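Side-chain contacts in RNA polymerase sigma-H factor (Fusobacterium nucleatum subsp. nucleatum, PDB 3MZY), which probably promotes attachment of RNA polymerase to specific promoter sites as a sigma-70 family initiation factor, and is then released: residues L16-F21 against S30-L35; S111-E116 against L138-N143. All blocks are in the same frame, centred on the assembly; numbering follows the deposited sequence.

Contact 1 (L16-F21 against S30-L35); sequences LKAIKF and SSFAFL
Sigma-70 region 2 is built from helices, and two that follow each other in the chain, 8-21 and 29-50, pack here through A18 and F32. By sequence they probably correspond to the parts of the family known as regions 2.2 and 2.3, used in relatives for holding the polymerase clamp and for opening the -10 element. The pairing illustrates how small residues let helices come close while a single large ring fills the side of the interface. The segments run at 134° to each other with their axes 8.6 Å apart, nearest where A18 CA lies 5.0 Å from A33 CA. There the methyl A18 CB rests on the backbone of the second helix, 3.7 Å from A33 CA, and F29 and C36 of the same helix also touch it.

Beside this alanine pair, F32 swings its ring across to helix 8-21. Its CG is anti to the backbone N (chi1 -175°), which sends the ring to the A18 carbonyl and F21 of the first helix. Y22 and S27, from the connection between the helices, also touch it. F21 contributes its CB, 4.3 Å from F32 CZ, whereas K17 sends its amine to a salt bridge with E40. The ring turns an edge to a carbonyl: F32 CE2 lies 3.2 Å from A18 O, which is near the ring plane and also accepts a weak bond from F21 N.

Contact 2 (S111-E116 against L138-N143); sequences SKFEKE and LKSIDN
The backbones of 111-116 and 138-143 stand well apart, with F113 CA 9.2 Å from I141 CA, and the gap is bridged chiefly by side chains. F113, in the first turn of its helix, does most of the reaching. A chi1 of -170° points the ring away from the backbone N and toward the second helix, where its far end, CZ, meets two neighbours. S140 OG lies at the ring edge, near its plane and 3.2 Å from F113 CZ, where the slightly positive C-H rim can face the oxygen. I141 brings the end of its longer branch, CD1, to 3.8 Å from F113 CZ, the two side chains crossing at about a right angle.

The turn that carries F113 is fixed by a capping box. E114 N donates to S111 OG over 2.8 Å in a nearly straight bond (169°), and S111 N donates back to E114 OE1 from above the carboxylate plane. The other oxygen, E114 OE2, forms salt bridges with R147 and K151 of helix 138-159.

Sequence and topology are consistent with the helix-turn-helix of sigma region 4: helix 138-159 would be its recognition helix, I141 packs also on Y127 and I130 of helix 127-134, and F113 of helix 112-121 meets K136, in the turn between them, in a cation-pi contact and also touches T144 and R147.

How the contacts relate
The two contacts come in series along the chain, contact 1 closing before contact 2 opens, and their centres are about 16 Å apart. They share no helix: contact 1 joins 8-21 to 29-50 within region 2, contact 2 joins 112-121 to 138-159 in the part resembling region 4. Yet they meet, for S30 OG and D142 OD1 lie 3.1 Å apart in a probable hydrogen bond, and I19 packs on helix 138-159. The presumed recognition helix thus lies against region 2 in this crystal form, although the linker 53-89 between the two parts is not modelled. Because sigma factors engage the -10 and -35 elements with separate regions, this packing would probably have to open for promoter binding.

Contact 1 (L16-F21 against S30-L35)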
loop_
_atom_site.group_PDB
_atom_site.type_symbol
_atom_site.label_atom_id
_atom_site.label_comp_id
_atom_site.label_asym_id
_atom_site.label_seq_id
_atom_site.Cartn_x
_atom_site.Cartn_y
_atom_site.Cartn_z
ATOM N N LEU A 16 -3.452 1.238 1.936
ATOM C CA LEU A 16 -3.969 2.004 3.057
ATOM C C LEU A 16 -5.125 1.285 3.743
ATOM O O LEU A 16 -5.282 1.361 4.967
ATOM C CB LEU A 16 -4.429 3.375 2.565
ATOM C CG LEU A 16 -3.625 4.643 2.873
ATOM C CD1 LEU A 16 -2.142 4.371 3.086
ATOM C CD2 LEU A 16 -3.840 5.653 1.755
ATOM N N LYS A 17 -5.933 0.605 2.935
ATOM C CA LYS A 17 -7.019 -0.242 3.423
ATOM C C LYS A 17 -6.440 -1.445 4.146
ATOM O O LYS A 17 -6.865 -1.768 5.253
ATOM C CB LYS A 17 -7.903 -0.714 2.264
ATOM C CG LYS A 17 -9.025 0.250 1.902
ATOM C CD LYS A 17 -10.049 -0.412 0.989
ATOM C CE LYS A 17 -10.946 0.618 0.343
ATOM N NZ LYS A 17 -12.052 -0.044 -0.401
ATOM N N ALA A 18 -5.465 -2.097 3.511
ATOM C CA ALA A 18 -4.755 -3.215 4.114
ATOM C C ALA A 18 -4.303 -2.866 5.531
ATOM O O ALA A 18 -4.570 -3.607 6.474
ATOM C CB ALA A 18 -3.561 -3.607 3.256
ATOM N N ILE A 19 -3.638 -1.718 5.654
ATOM C CA ILE A 19 -3.066 -1.248 6.900
ATOM C C ILE A 19 -4.140 -0.942 7.954
ATOM O O ILE A 19 -3.981 -1.301 9.117
ATOM C CB ILE A 19 -2.209 0.024 6.661
ATOM C CG1 ILE A 19 -1.026 -0.281 5.744
ATOM C CG2 ILE A 19 -1.733 0.650 8.001
ATOM C CD1 ILE A 19 -0.370 0.962 5.150
ATOM N N LYS A 20 -5.216 -0.277 7.533
ATOM C CA LYS A 20 -6.273 0.152 8.439
ATOM C C LYS A 20 -7.095 -1.020 8.972
ATOM O O LYS A 20 -7.622 -0.955 10.085
ATOM C CB LYS A 20 -7.188 1.168 7.744
ATOM N N PHE A 21 -7.182 -2.095 8.186
ATOM C CA PHE A 21 -8.117 -3.194 8.473
ATOM C C PHE A 21 -7.493 -4.544 8.858
ATOM O O PHE A 21 -8.213 -5.514 9.082
ATOM C CB PHE A 21 -9.093 -3.371 7.303
ATOM C CG PHE A 21 -10.183 -2.329 7.255
ATOM C CD1 PHE A 21 -11.369 -2.511 7.971
ATOM C CD2 PHE A 21 -10.030 -1.172 6.492
ATOM C CE1 PHE A 21 -12.386 -1.549 7.929
ATOM C CE2 PHE A 21 -11.034 -0.202 6.443
ATOM C CZ PHE A 21 -12.214 -0.387 7.161
ATOM N N SER A 30 1.695 -9.427 4.548
ATOM C CA SER A 30 2.085 -9.479 3.135
ATOM C C SER A 30 0.967 -9.999 2.242
ATOM O O SER A 30 0.676 -9.400 1.207
ATOM C CB SER A 30 3.338 -10.334 2.938
ATOM O OG SER A 30 4.517 -9.572 3.167
ATOM N N SER A 31 0.330 -11.095 2.642
ATOM C CA SER A 31 -0.750 -11.638 1.823
ATOM C C SER A 31 -2.035 -10.821 1.945
ATOM O O SER A 31 -2.820 -10.740 1.005
ATOM C CB SER A 31 -0.993 -13.123 2.119
ATOM O OG SER A 31 -0.997 -13.361 3.509
ATOM N N PHE A 32 -2.246 -10.182 3.090
ATOM C CA PHE A 32 -3.440 -9.348 3.229
ATOM C C PHE A 32 -3.308 -8.113 2.340
ATOM O O PHE A 32 -4.263 -7.712 1.669
ATOM C CB PHE A 32 -3.753 -8.984 4.700
ATOM C CG PHE A 32 -5.052 -8.209 4.868
ATOM C CD1 PHE A 32 -6.288 -8.815 4.585
ATOM C CD2 PHE A 32 -5.042 -6.867 5.284
ATOM C CE1 PHE A 32 -7.498 -8.103 4.724
ATOM C CE2 PHE A 32 -6.242 -6.151 5.431
ATOM C CZ PHE A 32 -7.473 -6.773 5.150
ATOM N N ALA A 33 -2.115 -7.546 2.308
ATOM C CA ALA A 33 -1.852 -6.387 1.476
ATOM C C ALA A 33 -2.055 -6.721 0.001
ATOM O O ALA A 33 -2.702 -5.965 -0.737
ATOM C CB ALA A 33 -0.452 -5.855 1.734
ATOM N N PHE A 34 -1.537 -7.883 -0.400
ATOM C CA PHE A 34 -1.597 -8.365 -1.780
ATOM C C PHE A 34 -3.063 -8.510 -2.196
ATOM O O PHE A 34 -3.472 -8.034 -3.261
ATOM C CB PHE A 34 -0.801 -9.682 -1.877
ATOM C CG PHE A 34 -0.945 -10.418 -3.197
ATOM C CD1 PHE A 34 -0.332 -9.948 -4.362
ATOM C CD2 PHE A 34 -1.652 -11.628 -3.256
ATOM C CE1 PHE A 34 -0.455 -10.673 -5.584
ATOM C CE2 PHE A 34 -1.772 -12.347 -4.462
ATOM C CZ PHE A 34 -1.182 -11.874 -5.620
ATOM N N LEU A 35 -3.855 -9.128 -1.329
ATOM C CA LEU A 35 -5.305 -9.200 -1.516
ATOM C C LEU A 35 -6.003 -7.834 -1.714
ATOM O O LEU A 35 -6.633 -7.611 -2.759
ATOM C CB LEU A 35 -5.946 -9.983 -0.365
ATOM C CG LEU A 35 -6.406 -11.426 -0.608
ATOM C CD1 LEU A 35 -7.927 -11.511 -0.495
ATOM C CD2 LEU A 35 -5.892 -12.064 -1.942
#

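Contact 2 (S111-E116 against L138-N143)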
loop_
_atom_site.group_PDB
_atom_site.type_symbol
_atom_site.label_atom_id
_atom_site.label_comp_id
_atom_site.label_asym_id
_atom_site.label_seq_id
_atom_site.Cartn_x
_atom_site.Cartn_y
_atom_site.Cartn_z
ATOM N N SER A 111 13.278 4.540 3.076
ATOM C CA SER A 111 14.574 4.226 2.498
ATOM C C SER A 111 14.430 3.963 0.968
ATOM O O SER A 111 13.317 3.812 0.438
ATOM C CB SER A 111 15.141 2.991 3.197
ATOM O OG SER A 111 14.457 1.803 2.764
ATOM N N LYS A 112 15.550 3.923 0.259
ATOM C CA LYS A 112 15.544 3.495 -1.143
ATOM C C LYS A 112 14.966 2.060 -1.294
ATOM O O LYS A 112 14.141 1.806 -2.178
ATOM C CB LYS A 112 16.955 3.563 -1.717
ATOM C CG LYS A 112 17.017 3.354 -3.208
ATOM C CD LYS A 112 18.309 2.657 -3.615
ATOM C CE LYS A 112 18.481 2.713 -5.110
ATOM N NZ LYS A 112 19.507 1.742 -5.547
ATOM N N PHE A 113 15.387 1.144 -0.417
ATOM C CA PHE A 113 14.871 -0.236 -0.384
ATOM C C PHE A 113 13.350 -0.266 -0.149
ATOM O O PHE A 113 12.610 -0.903 -0.900
ATOM C CB PHE A 113 15.626 -1.067 0.678
ATOM C CG PHE A 113 15.339 -2.558 0.633
ATOM C CD1 PHE A 113 14.922 -3.185 -0.550
ATOM C CD2 PHE A 113 15.524 -3.339 1.776
ATOM C CE1 PHE A 113 14.664 -4.565 -0.600
ATOM C CE2 PHE A 113 15.286 -4.723 1.748
ATOM C CZ PHE A 113 14.841 -5.345 0.547
ATOM N N GLU A 114 12.893 0.440 0.876
ATOM C CA GLU A 114 11.460 0.552 1.161
ATOM C C GLU A 114 10.668 1.105 -0.031
ATOM O O GLU A 114 9.577 0.611 -0.340
ATOM C CB GLU A 114 11.236 1.392 2.412
ATOM C CG GLU A 114 11.588 0.675 3.693
ATOM C CD GLU A 114 11.763 1.616 4.893
ATOM O OE1 GLU A 114 11.787 2.863 4.699
ATOM O OE2 GLU A 114 11.892 1.104 6.037
ATOM N N LYS A 115 11.230 2.097 -0.718
ATOM C CA LYS A 115 10.603 2.658 -1.918
ATOM C C LYS A 115 10.557 1.660 -3.082
ATOM O O LYS A 115 9.576 1.626 -3.845
ATOM C CB LYS A 115 11.328 3.918 -2.375
ATOM C CG LYS A 115 11.082 5.134 -1.488
ATOM C CD LYS A 115 12.119 6.172 -1.816
ATOM C CE LYS A 115 11.737 7.495 -1.287
ATOM N NZ LYS A 115 12.873 8.473 -1.425
ATOM N N GLU A 116 11.622 0.875 -3.230
ATOM C CA GLU A 116 11.705 -0.103 -4.316
ATOM C C GLU A 116 10.626 -1.163 -4.114
ATOM O O GLU A 116 9.959 -1.550 -5.062
ATOM C CB GLU A 116 13.086 -0.768 -4.359
ATOM C CG GLU A 116 14.179 0.043 -5.019
ATOM C CD GLU A 116 15.550 -0.638 -4.926
ATOM O OE1 GLU A 116 16.318 -0.581 -5.919
ATOM O OE2 GLU A 116 15.866 -1.238 -3.861
ATOM N N LEU A 138 13.275 -13.697 0.359
ATOM C CA LEU A 138 11.906 -13.554 0.855
ATOM C C LEU A 138 11.808 -12.823 2.193
ATOM O O LEU A 138 11.006 -11.909 2.334
ATOM C CB LEU A 138 11.225 -14.933 0.948
ATOM C CG LEU A 138 10.452 -15.536 -0.244
ATOM C CD1 LEU A 138 11.150 -15.413 -1.612
ATOM C CD2 LEU A 138 10.099 -17.001 0.024
ATOM N N LYS A 139 12.628 -13.224 3.163
ATOM C CA LYS A 139 12.529 -12.711 4.527
ATOM C C LYS A 139 12.753 -11.216 4.519
ATOM O O LYS A 139 12.081 -10.463 5.212
ATOM C CB LYS A 139 13.573 -13.367 5.422
ATOM C CG LYS A 139 13.528 -12.915 6.869
ATOM C CD LYS A 139 14.768 -13.389 7.623
ATOM C CE LYS A 139 14.468 -13.654 9.095
ATOM N NZ LYS A 139 14.128 -15.089 9.322
ATOM N N SER A 140 13.715 -10.803 3.716
ATOM C CA SER A 140 14.094 -9.419 3.620
ATOM C C SER A 140 12.962 -8.561 3.047
ATOM O O SER A 140 12.795 -7.416 3.454
ATOM C CB SER A 140 15.356 -9.321 2.783
ATOM O OG SER A 140 15.311 -8.217 1.927
ATOM N N ILE A 141 12.186 -9.117 2.117
ATOM C CA ILE A 141 11.093 -8.378 1.503
ATOM C C ILE A 141 9.941 -8.281 2.499
ATOM O O ILE A 141 9.326 -7.228 2.676
ATOM C CB ILE A 141 10.621 -9.050 0.168
ATOM C CG1 ILE A 141 11.726 -8.999 -0.894
ATOM C CG2 ILE A 141 9.309 -8.419 -0.357
ATOM C CD1 ILE A 141 12.310 -7.635 -1.132
ATOM N N ASP A 142 9.666 -9.402 3.146
ATOM C CA ASP A 142 8.614 -9.491 4.119
ATOM C C ASP A 142 8.806 -8.482 5.246
ATOM O O ASP A 142 7.856 -7.833 5.667
ATOM C CB ASP A 142 8.569 -10.901 4.680
ATOM C CG ASP A 142 7.411 -11.112 5.604
ATOM O OD1 ASP A 142 6.269 -11.193 5.108
ATOM O OD2 ASP A 142 7.646 -11.201 6.829
ATOM N N ASN A 143 10.043 -8.357 5.713
ATOM C CA ASN A 143 10.391 -7.442 6.782
ATOM C C ASN A 143 10.276 -5.984 6.358
ATOM O O ASN A 143 9.985 -5.110 7.195
ATOM C CB ASN A 143 11.808 -7.733 7.277
ATOM C CG ASN A 143 11.895 -9.002 8.106
ATOM O OD1 ASN A 143 10.897 -9.491 8.643
ATOM N ND2 ASN A 143 13.105 -9.532 8.234
#